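PDB 6ERC: peroxinectin A from Dictyostelium discoideum, which is a secreted haem peroxidase that uses hydrogen peroxide to oxidise phenolic donors and halides such as iodide. Local coordinates for residues Y149-G157 against F251-I262; Y395-L404 against G451-Y459. All coordinates share one frame; numbering follows the deposited sequence.

Contact 1 (Y149-G157 against F251-I262); sequences YIDGNVLYG and FQQSRSCIIEQI. With NA (sodium ion), chain K.
The phenol ring of Y156 lies against one side of helix 247-275, with R255 across one face and F251 beside it. R255 passes its aliphatic chain over the ring in a CH-pi contact, CD standing 3.8 Å from the ring centroid and 20° off the normal. L155 CB, from within 149-157, backs the opposite face, so the ring is held flat between the two. With its CG anti to the backbone N (chi1 174°) and a bend at chi3, R255 then sends NE to Q252 OE1 at 3.2 Å, a bond that restrains the guanidinium, whose plane stands 72° from that of the ring. F251 meets the same ring obliquely, its CZ 3.6 Å from Y156 CD1. Y156 and I258 meet at a slant, I258 CB at the edge of the ring near its plane, 3.2 Å from Y156 OH.

Further along, I259 sets CD1 3.3 Å from D151 O, and the I150 and I262 side chains cross at a slant, I150 CG2 3.8 Å from I262 CG2. G152, at the N-cap of helix 153-156, has positive phi and sits where a CB would press tightly on I259 CG1. Around this turn Y149 O, D151 OD1 and N153 OD1 bind the sodium ion with the carbonyls of N82 and G147, consistent with the cation site beside the distal histidine in animal haem peroxidases. Helix 70-80 touches I150, V154 and I262, helix 218-241 touches V154 and S254, and the C257-C485 disulfide ties helix 247-275 to the chain just after helix 476-481.

Contact 2 (Y395-L404 against G451-Y459); sequences YNSLRRQLGL and GQTFYLIIY
R399 reaches from helix 395-401 to the first turn of helix 452-467, where Q452 and T453 wait. Its CB points to one side of helix 452-467, and the chain has to swing in; CG, anti to the carbonyl carbon (chi1 -73°), is the first atom to arrive, 3.8 Å from T453 OG1. CD lies over the rim of the Y395 ring face. There chi3 bends the chain; NE bonds R405 O, and L404 CB covers one face of the guanidinium. At the tip NH1 and NH2 fork end-on onto Q452 OE1 at 3.1 and 3.0 Å, an oxygen near the guanidinium plane, while NH1 adds a weak bond to T453 OG1. That hydroxyl and Y395 OH both bond E442.

A Schellman motif ends the R399 helix: G403 has positive phi, G403 N bonds R400 O, and L404 N bonds R399 O. L404 is thus brought round to lay CD2 4.0 Å from L456 CD1. A methionine in place of R399 would probably leave Q452 OE1 without both its donors and R405 O without its partner. Further along the two helices, the L402 side chain crosses that of I457 at about a right angle, L402 CD1 3.9 Å from I457 CG1, and L398 CD2 meets I457 CD1 tip to tip at 4.0 Å.

Contact 1 closes in the chain before contact 2 opens, and the two are separate: their centres lie 32 Å apart and their nearest atoms about 10 Å, with no residue of one touching the other. Both belong to the one animal haem peroxidase fold, whose regular structure is mainly helix. A bridge does exist, since helix 247-275, which supplies 251-262, runs on to L275, against which Y455 and Y459 of helix 452-467 pack. The haem lies about 13 Å from the I150 side chain and about 10 Å from that of I457. Contact 1 joins the turn that binds sodium together with N82, sequence neighbour of the predicted proton acceptor H81, to helix 247-275, whereas contact 2 packs two helices away from the annotated sites.

Contact 1 (Y149-G157 against F251-I262)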
loop_
_atom_site.group_PDB
_atom_site.type_symbol
_atom_site.label_atom_id
_atom_site.label_comp_id
_atom_site.label_asym_id
_atom_site.label_seq_id
_atom_site.Cartn_x
_atom_site.Cartn_y
_atom_site.Cartn_z
ATOM N N TYR A 149 3.459 12.617 0.009
ATOM C CA TYR A 149 2.418 13.159 0.868
ATOM C C TYR A 149 1.098 12.439 0.635
ATOM O O TYR A 149 0.798 11.986 -0.473
ATOM C CB TYR A 149 2.238 14.658 0.615
ATOM C CG TYR A 149 3.486 15.476 0.859
ATOM C CD1 TYR A 149 3.804 15.928 2.132
ATOM C CD2 TYR A 149 4.342 15.797 -0.184
ATOM C CE1 TYR A 149 4.944 16.674 2.362
ATOM C CE2 TYR A 149 5.484 16.544 0.035
ATOM C CZ TYR A 149 5.782 16.981 1.309
ATOM O OH TYR A 149 6.920 17.725 1.529
ATOM N N ILE A 150 0.312 12.326 1.702
ATOM C CA ILE A 150 -1.062 11.850 1.591
ATOM C C ILE A 150 -1.879 12.995 1.005
ATOM O O ILE A 150 -2.344 13.878 1.734
ATOM C CB ILE A 150 -1.611 11.385 2.952
ATOM C CG1 ILE A 150 -0.791 10.197 3.469
ATOM C CG2 ILE A 150 -3.076 10.994 2.833
ATOM C CD1 ILE A 150 -1.061 9.829 4.911
ATOM N N ASP A 151 -2.043 12.991 -0.322
ATOM C CA ASP A 151 -2.556 14.149 -1.045
ATOM C C ASP A 151 -3.644 13.769 -2.045
ATOM O O ASP A 151 -3.920 14.539 -2.971
ATOM C CB ASP A 151 -1.413 14.874 -1.761
ATOM C CG ASP A 151 -0.642 13.967 -2.708
ATOM O OD1 ASP A 151 -0.963 12.762 -2.788
ATOM O OD2 ASP A 151 0.290 14.463 -3.374
ATOM N N GLY A 152 -4.265 12.604 -1.878
ATOM C CA GLY A 152 -5.351 12.205 -2.748
ATOM C C GLY A 152 -4.953 11.879 -4.167
ATOM O O GLY A 152 -5.834 11.739 -5.022
ATOM N N ASN A 153 -3.652 11.755 -4.452
ATOM C CA ASN A 153 -3.214 11.377 -5.792
ATOM C C ASN A 153 -3.916 10.114 -6.267
ATOM O O ASN A 153 -4.075 9.902 -7.475
ATOM C CB ASN A 153 -1.700 11.167 -5.812
ATOM C CG ASN A 153 -1.274 9.923 -5.045
ATOM O OD1 ASN A 153 -1.017 9.976 -3.843
ATOM N ND2 ASN A 153 -1.204 8.795 -5.741
ATOM N N VAL A 154 -4.329 9.258 -5.331
ATOM C CA VAL A 154 -5.054 8.043 -5.680
ATOM C C VAL A 154 -6.323 8.365 -6.460
ATOM O O VAL A 154 -6.758 7.572 -7.305
ATOM C CB VAL A 154 -5.361 7.240 -4.399
ATOM C CG1 VAL A 154 -6.181 8.077 -3.423
ATOM C CG2 VAL A 154 -6.078 5.944 -4.735
ATOM N N LEU A 155 -6.942 9.515 -6.197
ATOM C CA LEU A 155 -8.162 9.905 -6.897
ATOM C C LEU A 155 -7.913 10.864 -8.050
ATOM O O LEU A 155 -8.523 10.713 -9.112
ATOM C CB LEU A 155 -9.153 10.555 -5.926
ATOM C CG LEU A 155 -9.675 9.704 -4.766
ATOM C CD1 LEU A 155 -10.671 10.512 -3.967
ATOM C CD2 LEU A 155 -10.311 8.403 -5.247
ATOM N N TYR A 156 -7.027 11.841 -7.873
ATOM C CA TYR A 156 -6.912 12.956 -8.805
ATOM C C TYR A 156 -5.700 12.865 -9.721
ATOM O O TYR A 156 -5.548 13.716 -10.604
ATOM C CB TYR A 156 -6.878 14.271 -8.022
ATOM C CG TYR A 156 -7.952 14.341 -6.960
ATOM C CD1 TYR A 156 -9.278 14.559 -7.303
ATOM C CD2 TYR A 156 -7.641 14.171 -5.617
ATOM C CE1 TYR A 156 -10.266 14.615 -6.338
ATOM C CE2 TYR A 156 -8.622 14.224 -4.645
ATOM C CZ TYR A 156 -9.934 14.449 -5.011
ATOM O OH TYR A 156 -10.917 14.504 -4.050
ATOM N N GLY A 157 -4.843 11.863 -9.548
ATOM C CA GLY A 157 -3.695 11.695 -10.416
ATOM C C GLY A 157 -2.496 12.499 -9.960
ATOM O O GLY A 157 -2.542 13.291 -9.015
ATOM N N PHE A 251 -13.988 22.262 -7.421
ATOM C CA PHE A 251 -13.177 21.050 -7.409
ATOM C C PHE A 251 -12.133 21.102 -6.302
ATOM O O PHE A 251 -12.032 20.181 -5.484
ATOM C CB PHE A 251 -12.505 20.849 -8.765
ATOM C CG PHE A 251 -11.436 19.801 -8.748
ATOM C CD1 PHE A 251 -11.761 18.465 -8.890
ATOM C CD2 PHE A 251 -10.108 20.149 -8.563
ATOM C CE1 PHE A 251 -10.781 17.496 -8.861
ATOM C CE2 PHE A 251 -9.126 19.185 -8.533
ATOM C CZ PHE A 251 -9.462 17.858 -8.682
ATOM N N GLN A 252 -11.342 22.178 -6.261
ATOM C CA GLN A 252 -10.264 22.267 -5.281
ATOM C C GLN A 252 -10.805 22.195 -3.859
ATOM O O GLN A 252 -10.270 21.467 -3.016
ATOM C CB GLN A 252 -9.466 23.555 -5.495
ATOM C CG GLN A 252 -8.708 23.606 -6.815
ATOM C CD GLN A 252 -7.743 22.447 -6.992
ATOM O OE1 GLN A 252 -7.381 21.766 -6.030
ATOM N NE2 GLN A 252 -7.326 22.213 -8.229
ATOM N N GLN A 253 -11.866 22.948 -3.569
ATOM C CA GLN A 253 -12.477 22.877 -2.245
ATOM C C GLN A 253 -12.962 21.465 -1.943
ATOM O O GLN A 253 -12.903 21.012 -0.794
ATOM C CB GLN A 253 -13.628 23.878 -2.147
ATOM C CG GLN A 253 -13.185 25.338 -2.149
ATOM C CD GLN A 253 -12.601 25.825 -0.823
ATOM O OE1 GLN A 253 -12.187 26.981 -0.719
ATOM N NE2 GLN A 253 -12.567 24.960 0.188
ATOM N N SER A 254 -13.451 20.753 -2.961
ATOM C CA SER A 254 -13.848 19.362 -2.765
ATOM C C SER A 254 -12.629 18.461 -2.616
ATOM O O SER A 254 -12.600 17.588 -1.741
ATOM C CB SER A 254 -14.722 18.895 -3.929
ATOM O OG SER A 254 -15.895 19.680 -4.034
ATOM N N ARG A 255 -11.615 18.656 -3.464
ATOM C CA ARG A 255 -10.372 17.904 -3.322
ATOM C C ARG A 255 -9.777 18.088 -1.932
ATOM O O ARG A 255 -9.300 17.124 -1.319
ATOM C CB ARG A 255 -9.372 18.338 -4.396
ATOM C CG ARG A 255 -7.985 17.709 -4.250
ATOM C CD ARG A 255 -7.199 17.714 -5.565
ATOM N NE ARG A 255 -6.209 18.791 -5.641
ATOM C CZ ARG A 255 -4.919 18.670 -5.323
ATOM N NH1 ARG A 255 -4.429 17.513 -4.894
ATOM N NH2 ARG A 255 -4.110 19.713 -5.434
ATOM N N SER A 256 -9.809 19.319 -1.415
ATOM C CA SER A 256 -9.229 19.588 -0.104
ATOM C C SER A 256 -9.949 18.810 0.991
ATOM O O SER A 256 -9.310 18.286 1.911
ATOM C CB SER A 256 -9.270 21.089 0.182
ATOM O OG SER A 256 -8.543 21.410 1.353
ATOM N N CYS A 257 -11.280 18.715 0.908
ATOM C CA CYS A 257 -12.036 17.977 1.918
ATOM C C CYS A 257 -11.695 16.491 1.882
ATOM O O CYS A 257 -11.495 15.863 2.928
ATOM C CB CYS A 257 -13.540 18.176 1.714
ATOM S SG CYS A 257 -14.150 19.860 1.907
ATOM N N ILE A 258 -11.644 15.908 0.684
ATOM C CA ILE A 258 -11.376 14.477 0.559
ATOM C C ILE A 258 -9.992 14.142 1.098
ATOM O O ILE A 258 -9.807 13.138 1.797
ATOM C CB ILE A 258 -11.536 14.034 -0.908
ATOM C CG1 ILE A 258 -12.984 14.228 -1.369
ATOM C CG2 ILE A 258 -11.091 12.584 -1.087
ATOM C CD1 ILE A 258 -14.011 13.390 -0.613
ATOM N N ILE A 259 -8.995 14.964 0.770
ATOM C CA ILE A 259 -7.657 14.768 1.319
ATOM C C ILE A 259 -7.713 14.754 2.840
ATOM O O ILE A 259 -7.132 13.879 3.492
ATOM C CB ILE A 259 -6.702 15.851 0.789
ATOM C CG1 ILE A 259 -6.453 15.625 -0.702
ATOM C CG2 ILE A 259 -5.388 15.851 1.559
ATOM C CD1 ILE A 259 -5.753 16.762 -1.385
ATOM N N GLU A 260 -8.418 15.724 3.427
ATOM C CA GLU A 260 -8.600 15.733 4.875
ATOM C C GLU A 260 -9.314 14.474 5.349
ATOM O O GLU A 260 -8.979 13.921 6.402
ATOM C CB GLU A 260 -9.380 16.977 5.300
ATOM C CG GLU A 260 -9.862 16.930 6.749
ATOM C CD GLU A 260 -10.484 18.232 7.211
ATOM O OE1 GLU A 260 -10.281 19.266 6.538
ATOM O OE2 GLU A 260 -11.178 18.218 8.249
ATOM N N GLN A 261 -10.313 14.016 4.594
ATOM C CA GLN A 261 -11.031 12.808 4.984
ATOM C C GLN A 261 -10.106 11.597 4.975
ATOM O O GLN A 261 -10.152 10.764 5.888
ATOM C CB GLN A 261 -12.224 12.585 4.055
ATOM C CG GLN A 261 -13.103 11.406 4.440
ATOM C CD GLN A 261 -13.716 11.555 5.819
ATOM O OE1 GLN A 261 -14.797 12.127 5.973
ATOM N NE2 GLN A 261 -13.030 11.040 6.831
ATOM N N ILE A 262 -9.257 11.481 3.952
ATOM C CA ILE A 262 -8.297 10.380 3.905
ATOM C C ILE A 262 -7.340 10.472 5.087
ATOM O O ILE A 262 -7.097 9.485 5.793
ATOM C CB ILE A 262 -7.541 10.380 2.564
ATOM C CG1 ILE A 262 -8.508 10.115 1.404
ATOM C CG2 ILE A 262 -6.432 9.326 2.572
ATOM C CD1 ILE A 262 -7.928 10.409 0.033
HETATM NA NA NA K . 0.789 11.037 -2.606
#

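Contact 2 (Y395-L404 against G451-Y459)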
loop_
_atom_site.group_PDB
_atom_site.type_symbol
_atom_site.label_atom_id
_atom_site.label_comp_id
_atom_site.label_asym_id
_atom_site.label_seq_id
_atom_site.Cartn_x
_atom_site.Cartn_y
_atom_site.Cartn_z
ATOM N N TYR A 395 18.212 -8.690 9.409
ATOM C CA TYR A 395 17.327 -8.452 10.545
ATOM C C TYR A 395 18.073 -7.822 11.719
ATOM O O TYR A 395 17.698 -6.751 12.208
ATOM C CB TYR A 395 16.671 -9.775 10.952
ATOM C CG TYR A 395 15.804 -9.712 12.190
ATOM C CD1 TYR A 395 14.651 -8.936 12.223
ATOM C CD2 TYR A 395 16.127 -10.455 13.320
ATOM C CE1 TYR A 395 13.856 -8.889 13.352
ATOM C CE2 TYR A 395 15.339 -10.415 14.451
ATOM C CZ TYR A 395 14.204 -9.633 14.464
ATOM O OH TYR A 395 13.420 -9.594 15.596
ATOM N N ASN A 396 19.140 -8.475 12.186
ATOM C CA ASN A 396 19.852 -7.963 13.354
ATOM C C ASN A 396 20.592 -6.666 13.048
ATOM O O ASN A 396 20.753 -5.825 13.939
ATOM C CB ASN A 396 20.828 -9.013 13.889
ATOM C CG ASN A 396 20.351 -9.652 15.187
ATOM O OD1 ASN A 396 19.485 -9.115 15.879
ATOM N ND2 ASN A 396 20.929 -10.799 15.530
ATOM N N SER A 397 21.053 -6.481 11.808
ATOM C CA SER A 397 21.698 -5.221 11.451
ATOM C C SER A 397 20.699 -4.070 11.474
ATOM O O SER A 397 21.016 -2.974 11.950
ATOM C CB SER A 397 22.348 -5.332 10.073
ATOM O OG SER A 397 22.994 -4.120 9.722
ATOM N N LEU A 398 19.489 -4.299 10.964
ATOM C CA LEU A 398 18.468 -3.257 10.978
ATOM C C LEU A 398 18.138 -2.839 12.405
ATOM O O LEU A 398 18.078 -1.643 12.716
ATOM C CB LEU A 398 17.212 -3.749 10.255
ATOM C CG LEU A 398 16.023 -2.787 10.216
ATOM C CD1 LEU A 398 16.401 -1.491 9.517
ATOM C CD2 LEU A 398 14.841 -3.441 9.526
ATOM N N ARG A 399 17.920 -3.813 13.291
ATOM C CA ARG A 399 17.598 -3.500 14.680
ATOM C C ARG A 399 18.670 -2.615 15.306
ATOM O O ARG A 399 18.360 -1.603 15.948
ATOM C CB ARG A 399 17.426 -4.792 15.481
ATOM C CG ARG A 399 16.142 -5.545 15.171
ATOM C CD ARG A 399 16.014 -6.821 15.993
ATOM N NE ARG A 399 15.961 -6.559 17.431
ATOM C CZ ARG A 399 14.860 -6.230 18.100
ATOM N NH1 ARG A 399 13.697 -6.109 17.472
ATOM N NH2 ARG A 399 14.922 -6.015 19.407
ATOM N N ARG A 400 19.942 -2.981 15.127
ATOM C CA ARG A 400 21.031 -2.168 15.659
ATOM C C ARG A 400 20.930 -0.732 15.159
ATOM O O ARG A 400 21.034 0.221 15.940
ATOM C CB ARG A 400 22.385 -2.772 15.273
ATOM C CG ARG A 400 22.727 -4.097 15.952
ATOM C CD ARG A 400 24.187 -4.497 15.683
ATOM N NE ARG A 400 24.516 -5.840 16.171
ATOM C CZ ARG A 400 24.518 -6.946 15.427
ATOM N NH1 ARG A 400 24.207 -6.899 14.135
ATOM N NH2 ARG A 400 24.832 -8.112 15.980
ATOM N N GLN A 401 20.722 -0.558 13.853
ATOM C CA GLN A 401 20.674 0.775 13.270
ATOM C C GLN A 401 19.389 1.521 13.602
ATOM O O GLN A 401 19.313 2.727 13.345
ATOM C CB GLN A 401 20.852 0.686 11.755
ATOM C CG GLN A 401 22.214 0.147 11.347
ATOM C CD GLN A 401 22.479 0.265 9.860
ATOM O OE1 GLN A 401 22.679 1.362 9.339
ATOM N NE2 GLN A 401 22.488 -0.868 9.168
ATOM N N LEU A 402 18.388 0.844 14.160
ATOM C CA LEU A 402 17.182 1.497 14.652
ATOM C C LEU A 402 17.236 1.767 16.147
ATOM O O LEU A 402 16.248 2.247 16.713
ATOM C CB LEU A 402 15.948 0.645 14.332
ATOM C CG LEU A 402 15.615 0.445 12.853
ATOM C CD1 LEU A 402 14.509 -0.587 12.699
ATOM C CD2 LEU A 402 15.210 1.759 12.201
ATOM N N GLY A 403 18.358 1.473 16.799
ATOM C CA GLY A 403 18.465 1.655 18.231
ATOM C C GLY A 403 17.886 0.527 19.047
ATOM O O GLY A 403 17.610 0.717 20.235
ATOM N N LEU A 404 17.687 -0.640 18.451
ATOM C CA LEU A 404 17.156 -1.796 19.153
ATOM C C LEU A 404 18.264 -2.802 19.438
ATOM O O LEU A 404 19.314 -2.811 18.791
ATOM C CB LEU A 404 16.040 -2.454 18.335
ATOM C CG LEU A 404 14.830 -1.560 18.040
ATOM C CD1 LEU A 404 13.873 -2.238 17.066
ATOM C CD2 LEU A 404 14.107 -1.188 19.325
ATOM N N GLY A 451 5.079 -6.427 15.017
ATOM C CA GLY A 451 6.156 -6.596 15.965
ATOM C C GLY A 451 6.854 -5.287 16.280
ATOM O O GLY A 451 6.580 -4.234 15.704
ATOM N N GLN A 452 7.792 -5.371 17.225
ATOM C CA GLN A 452 8.524 -4.187 17.659
ATOM C C GLN A 452 9.229 -3.514 16.488
ATOM O O GLN A 452 9.170 -2.290 16.334
ATOM C CB GLN A 452 9.531 -4.574 18.740
ATOM C CG GLN A 452 10.278 -3.402 19.346
ATOM C CD GLN A 452 11.448 -3.845 20.198
ATOM O OE1 GLN A 452 12.203 -4.741 19.818
ATOM N NE2 GLN A 452 11.602 -3.221 21.359
ATOM N N THR A 453 9.909 -4.299 15.653
ATOM C CA THR A 453 10.690 -3.719 14.566
ATOM C C THR A 453 9.790 -2.981 13.581
ATOM O O THR A 453 9.980 -1.789 13.316
ATOM C CB THR A 453 11.491 -4.812 13.858
ATOM O OG1 THR A 453 12.313 -5.488 14.815
ATOM C CG2 THR A 453 12.375 -4.213 12.776
ATOM N N PHE A 454 8.805 -3.682 13.016
ATOM C CA PHE A 454 7.885 -3.039 12.085
ATOM C C PHE A 454 7.151 -1.879 12.751
ATOM O O PHE A 454 6.906 -0.845 12.122
ATOM C CB PHE A 454 6.892 -4.068 11.539
ATOM C CG PHE A 454 7.470 -4.996 10.497
ATOM C CD1 PHE A 454 8.817 -4.963 10.170
ATOM C CD2 PHE A 454 6.651 -5.894 9.832
ATOM C CE1 PHE A 454 9.331 -5.812 9.206
ATOM C CE2 PHE A 454 7.161 -6.743 8.870
ATOM C CZ PHE A 454 8.502 -6.701 8.557
ATOM N N TYR A 455 6.798 -2.032 14.028
ATOM C CA TYR A 455 6.158 -0.948 14.766
ATOM C C TYR A 455 6.993 0.325 14.701
ATOM O O TYR A 455 6.476 1.413 14.422
ATOM C CB TYR A 455 5.945 -1.380 16.217
ATOM C CG TYR A 455 5.247 -0.372 17.098
ATOM C CD1 TYR A 455 5.935 0.706 17.637
ATOM C CD2 TYR A 455 3.906 -0.517 17.416
ATOM C CE1 TYR A 455 5.302 1.619 18.453
ATOM C CE2 TYR A 455 3.264 0.392 18.230
ATOM C CZ TYR A 455 3.966 1.457 18.748
ATOM O OH TYR A 455 3.329 2.365 19.564
ATOM N N LEU A 456 8.298 0.203 14.957
ATOM C CA LEU A 456 9.158 1.380 15.007
ATOM C C LEU A 456 9.269 2.044 13.639
ATOM O O LEU A 456 9.244 3.276 13.540
ATOM C CB LEU A 456 10.538 0.989 15.534
ATOM C CG LEU A 456 11.445 2.123 16.020
ATOM C CD1 LEU A 456 12.403 1.603 17.079
ATOM C CD2 LEU A 456 12.221 2.754 14.872
ATOM N N ILE A 457 9.390 1.249 12.573
ATOM C CA ILE A 457 9.534 1.822 11.238
ATOM C C ILE A 457 8.248 2.523 10.818
ATOM O O ILE A 457 8.281 3.610 10.226
ATOM C CB ILE A 457 9.941 0.726 10.234
ATOM C CG1 ILE A 457 11.280 0.102 10.639
ATOM C CG2 ILE A 457 10.042 1.298 8.821
ATOM C CD1 ILE A 457 11.574 -1.218 9.963
ATOM N N ILE A 458 7.096 1.919 11.113
ATOM C CA ILE A 458 5.824 2.522 10.733
ATOM C C ILE A 458 5.572 3.784 11.550
ATOM O O ILE A 458 5.185 4.827 11.011
ATOM C CB ILE A 458 4.681 1.504 10.893
ATOM C CG1 ILE A 458 4.870 0.345 9.913
ATOM C CG2 ILE A 458 3.332 2.174 10.654
ATOM C CD1 ILE A 458 3.985 -0.851 10.196
ATOM N N TYR A 459 5.783 3.705 12.865
ATOM C CA TYR A 459 5.613 4.884 13.707
ATOM C C TYR A 459 6.472 6.035 13.208
ATOM O O TYR A 459 6.020 7.185 13.159
ATOM C CB TYR A 459 5.964 4.545 15.156
ATOM C CG TYR A 459 5.779 5.696 16.122
ATOM C CD1 TYR A 459 6.741 6.691 16.243
ATOM C CD2 TYR A 459 4.647 5.782 16.918
ATOM C CE1 TYR A 459 6.577 7.742 17.122
ATOM C CE2 TYR A 459 4.474 6.829 17.804
ATOM C CZ TYR A 459 5.441 7.807 17.901
ATOM O OH TYR A 459 5.274 8.853 18.781
#